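Local coordinates for nucleotidyltransferase-like protein (PDB 3C18), which resembles nucleotidyltransferases and probably binds a nucleotide or related substrate, at the interface of chains A and B. Coordinates in Å, arbitrary orientation; residue numbers count along the deposited sequence, not the author numbering. Chains: chain A/B, Nucleotidyltransferase-like protein.

Contact 1: the interface of chains A and B. Residues chain A 240-241, 244-245, 253-254; chain B 53-55.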
# COMPACT_ATOMS: atom_id res chain seq x y z
N MSE A 240 0.40 -9.34 -23.28
CA MSE A 240 0.56 -8.84 -21.92
C MSE A 240 0.82 -7.36 -21.95
O MSE A 240 0.26 -6.60 -21.18
CB MSE A 240 1.72 -9.54 -21.20
CG MSE A 240 2.00 -9.06 -19.78
SE MSE A 240 0.41 -9.06 -18.63
CE MSE A 240 0.01 -10.95 -18.44
N HIS A 241 1.69 -6.95 -22.84
CA HIS A 241 2.03 -5.50 -22.94
C HIS A 241 0.80 -4.66 -23.22
O HIS A 241 0.60 -3.59 -22.65
CB HIS A 241 3.13 -5.24 -23.96
CG HIS A 241 3.68 -3.85 -23.92
ND1 HIS A 241 4.11 -3.27 -22.75
CD2 HIS A 241 3.89 -2.94 -24.90
CE1 HIS A 241 4.54 -2.05 -23.01
NE2 HIS A 241 4.43 -1.83 -24.30
N MSE A 244 -1.15 -4.38 -20.06
CA MSE A 244 -0.43 -3.49 -19.15
C MSE A 244 -0.57 -2.04 -19.49
O MSE A 244 -0.42 -1.18 -18.62
CB MSE A 244 1.05 -3.82 -19.05
CG MSE A 244 1.33 -5.15 -18.45
SE MSE A 244 1.13 -5.26 -16.52
CE MSE A 244 2.55 -4.08 -16.09
N GLU A 245 -0.83 -1.77 -20.77
CA GLU A 245 -0.87 -0.42 -21.29
C GLU A 245 -2.28 0.13 -21.37
O GLU A 245 -2.48 1.29 -21.60
CB GLU A 245 -0.25 -0.34 -22.69
CG GLU A 245 1.27 -0.53 -22.73
CD GLU A 245 2.03 0.43 -21.81
OE1 GLU A 245 1.99 1.62 -22.15
OE2 GLU A 245 2.68 -0.02 -20.80
N LYS A 253 -2.21 -3.04 -12.69
CA LYS A 253 -0.91 -3.40 -13.30
C LYS A 253 -0.09 -4.30 -12.40
O LYS A 253 0.51 -5.29 -12.84
CB LYS A 253 -0.06 -2.17 -13.68
CG LYS A 253 -0.55 -1.44 -14.88
CD LYS A 253 0.31 -0.23 -15.23
CE LYS A 253 1.75 -0.55 -15.60
NZ LYS A 253 2.42 0.66 -16.25
N VAL A 254 -0.08 -3.99 -11.13
CA VAL A 254 0.83 -4.67 -10.21
C VAL A 254 0.51 -6.13 -10.06
O VAL A 254 1.39 -6.96 -9.73
CB VAL A 254 0.85 -4.00 -8.83
CG1 VAL A 254 1.47 -4.92 -7.80
CG2 VAL A 254 1.63 -2.69 -8.93
N TRP B 53 7.06 1.52 -15.40
CA TRP B 53 7.24 0.08 -15.27
C TRP B 53 6.21 -0.64 -16.12
O TRP B 53 5.03 -0.42 -15.96
CB TRP B 53 7.16 -0.37 -13.79
CG TRP B 53 6.97 -1.80 -13.68
CD1 TRP B 53 7.88 -2.78 -14.02
CD2 TRP B 53 5.77 -2.49 -13.27
NE1 TRP B 53 7.33 -4.03 -13.83
CE2 TRP B 53 6.02 -3.87 -13.40
CE3 TRP B 53 4.52 -2.07 -12.85
CZ2 TRP B 53 5.06 -4.84 -13.07
CZ3 TRP B 53 3.57 -3.02 -12.53
CH2 TRP B 53 3.85 -4.39 -12.64
N THR B 54 6.67 -1.49 -17.02
CA THR B 54 5.76 -2.35 -17.80
C THR B 54 6.32 -3.75 -18.03
O THR B 54 7.46 -4.06 -17.66
CB THR B 54 5.39 -1.66 -19.13
OG1 THR B 54 4.34 -2.40 -19.74
CG2 THR B 54 6.64 -1.50 -20.05
N VAL B 55 5.46 -4.63 -18.58
CA VAL B 55 5.78 -6.03 -18.77
C VAL B 55 5.39 -6.50 -20.16
O VAL B 55 4.37 -6.13 -20.66
CB VAL B 55 5.09 -6.97 -17.77
CG1 VAL B 55 5.52 -8.43 -17.99
CG2 VAL B 55 5.38 -6.55 -16.35
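This is a helix-to-strand interface between two copies of one chain, part of a two-fold symmetric contact in the deposited assembly, which may or may not be the biological dimer. It sets the C-terminal helix-turn-helix domain of chain A on the start of strand 53-60 in the nucleotidyltransferase-like domain of chain B. Helix 240-245 and the first turn of helix 253-265 supply the groups of chain A. The selenomethionine A:Met244 is bent at chi2 and chi3 (-76° and -66°). The methyl A:Met244 CE thereby sits over one face of the B:Trp53 indole, 3.9 Å from the centroid of the six-membered ring. A:Met244 CE also touches B:Val55 CG2 at 3.8 Å. A:Lys253 runs past the indole in the opposite direction, with its CB 3.9 Å from B:Trp53 CZ3. A bend at chi3 (63°) brings the side-chain amine A:Lys253 NZ to the backbone B:Trp53 O at 2.8 Å, where it donates a hydrogen bond nearly along the C=O axis. An alanine here would remove NZ and its bond to the B:Trp53 carbonyl, and would probably loosen the hold on the strand end. B:Thr54 OG1, anti to its own backbone N, donates to A:Glu245 OE2 at 3.1 Å, which accepts with its anti lone pair, the one turned away from the other carboxylate oxygen. A:His241 ND1 adds a weak, bent bond to the same hydroxyl. A:Glu245 CG lies over one face of the imidazole and probably helps to steady it.

Contact 2: the interface of chains A and B. Residues chain A 9, 57-60; chain B 280-284.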
# COMPACT_ATOMS: atom_id res chain seq x y z
N ILE A 9 -9.29 32.62 6.88
CA ILE A 9 -8.41 31.57 6.34
C ILE A 9 -8.86 31.11 4.96
O ILE A 9 -8.07 31.00 4.05
CB ILE A 9 -8.29 30.34 7.29
CG1 ILE A 9 -7.67 30.75 8.63
CG2 ILE A 9 -7.45 29.22 6.62
CD1 ILE A 9 -7.43 29.61 9.61
N HIS A 57 -1.44 24.12 8.61
CA HIS A 57 -1.95 24.24 10.00
C HIS A 57 -1.92 25.68 10.49
O HIS A 57 -0.90 26.34 10.45
CB HIS A 57 -1.12 23.42 10.99
CG HIS A 57 -1.34 21.95 10.91
ND1 HIS A 57 -0.53 21.03 11.56
CD2 HIS A 57 -2.25 21.23 10.22
CE1 HIS A 57 -0.97 19.81 11.30
NE2 HIS A 57 -2.02 19.90 10.51
N TYR A 58 -3.06 26.10 11.00
CA TYR A 58 -3.29 27.45 11.48
C TYR A 58 -3.91 27.50 12.87
O TYR A 58 -4.56 26.57 13.32
CB TYR A 58 -4.33 28.13 10.57
CG TYR A 58 -3.95 28.19 9.12
CD1 TYR A 58 -3.05 29.15 8.65
CD2 TYR A 58 -4.50 27.30 8.19
CE1 TYR A 58 -2.71 29.21 7.32
CE2 TYR A 58 -4.16 27.35 6.86
CZ TYR A 58 -3.27 28.30 6.44
OH TYR A 58 -2.93 28.36 5.12
N ARG A 59 -3.69 28.62 13.55
CA ARG A 59 -4.50 29.00 14.73
C ARG A 59 -5.05 30.40 14.49
O ARG A 59 -4.34 31.34 14.11
CB ARG A 59 -3.75 28.93 16.07
CG ARG A 59 -4.72 28.98 17.25
CD ARG A 59 -4.01 28.75 18.56
NE ARG A 59 -3.09 29.81 18.88
CZ ARG A 59 -2.25 29.77 19.90
NH1 ARG A 59 -2.22 28.73 20.70
NH2 ARG A 59 -1.42 30.77 20.12
N LEU A 60 -6.36 30.51 14.60
CA LEU A 60 -7.01 31.80 14.42
C LEU A 60 -7.74 32.10 15.70
O LEU A 60 -8.80 31.52 16.02
CB LEU A 60 -7.94 31.84 13.20
CG LEU A 60 -8.60 33.22 13.05
CD1 LEU A 60 -7.57 34.37 13.08
CD2 LEU A 60 -9.45 33.29 11.80
N GLY B 280 -4.01 38.48 11.76
CA GLY B 280 -4.54 37.78 12.95
C GLY B 280 -4.23 36.30 13.02
O GLY B 280 -4.13 35.71 14.08
N VAL B 281 -4.08 35.72 11.85
CA VAL B 281 -3.79 34.30 11.72
C VAL B 281 -2.39 33.93 12.20
O VAL B 281 -1.44 34.63 11.94
CB VAL B 281 -3.97 33.81 10.29
CG1 VAL B 281 -2.81 34.33 9.42
CG2 VAL B 281 -4.05 32.30 10.26
N GLU B 282 -2.32 32.84 12.94
CA GLU B 282 -1.06 32.25 13.34
C GLU B 282 -0.79 30.95 12.58
O GLU B 282 -1.69 30.16 12.26
CB GLU B 282 -1.08 31.90 14.82
CG GLU B 282 -1.05 33.07 15.75
CD GLU B 282 -1.63 32.72 17.11
OE1 GLU B 282 -2.81 32.29 17.17
OE2 GLU B 282 -0.91 32.88 18.12
N LEU B 283 0.49 30.73 12.29
CA LEU B 283 0.92 29.46 11.72
C LEU B 283 1.45 28.62 12.84
O LEU B 283 2.20 29.10 13.66
CB LEU B 283 1.98 29.66 10.63
CG LEU B 283 1.43 30.27 9.33
CD1 LEU B 283 2.55 30.68 8.41
CD2 LEU B 283 0.55 29.29 8.62
N VAL B 284 1.05 27.35 12.86
CA VAL B 284 1.53 26.41 13.88
C VAL B 284 2.93 26.01 13.43
O VAL B 284 3.17 25.75 12.25
CB VAL B 284 0.60 25.17 14.05
CG1 VAL B 284 1.06 24.31 15.23
CG2 VAL B 284 -0.82 25.62 14.28
O HOH W 1 1.62 25.47 10.14
O HOH W 2 -4.66 33.89 16.08
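An antiparallel strand pairing between chains forms this contact. Strand 53-60 of the nucleotidyltransferase-like domain of chain A runs along strand 281-288, the last strand of chain B, so a beta-sheet continues across the interface. A:Arg59 pairs with B:Glu282 through both backbone groups. B:Glu282 N gives a bond of 2.8 Å to A:Arg59 O, nearly along the C=O axis. A:Arg59 N returns one of 2.8 Å to B:Glu282 O, from above the carbonyl plane. Further along, B:Val284 N reaches A:His57 O at a longer 3.3 Å, though the bond is almost straight at its hydrogen. Water 1 also bridges A:His57 O and B:Val284 O.

The side chains of the central pair lie alongside each other and point the same way. A:Arg59 leaves with CG anti to its backbone N (chi1 -166°) and bends at chi3. Its guanidinium then meets the extended B:Glu282 side-on, with one nitrogen to each carboxylate oxygen. A:Arg59 NE donates to B:Glu282 OE1 at 3.0 Å. A:Arg59 NH2 donates to B:Glu282 OE2 at 3.0 Å, and this pair is also a salt bridge. The two planes are turned 46° apart, and both oxygens are met from above the carboxylate plane.

On the opposite side of the strands, A:Tyr58 and B:Leu283 also lie side by side. The ring atom A:Tyr58 CE1 touches B:Leu283 CD2 at 3.5 Å. B:Val281 crosses obliquely, its CG2 next to CD1 of the same ring. Water 2 joins A:Arg59 O and B:Gly280 O to B:Glu282 OE1, which it meets at 2.7 Å.

The centres of contact 1 and contact 2 lie about 46 Å apart, on opposite sides of the deposited pair of chains. Both use strand 53-60: its start in chain B at contact 1, and its later residues in chain A at contact 2. Both also use the C-terminal region of the partner, helices in one case and the last strand in the other. By the two-fold symmetry each contact has a twin, so strand 53-60 of each copy would be held near both its ends by the other copy's C-terminal part. This reciprocal exchange suggests that the two chains fix each other's domain orientation.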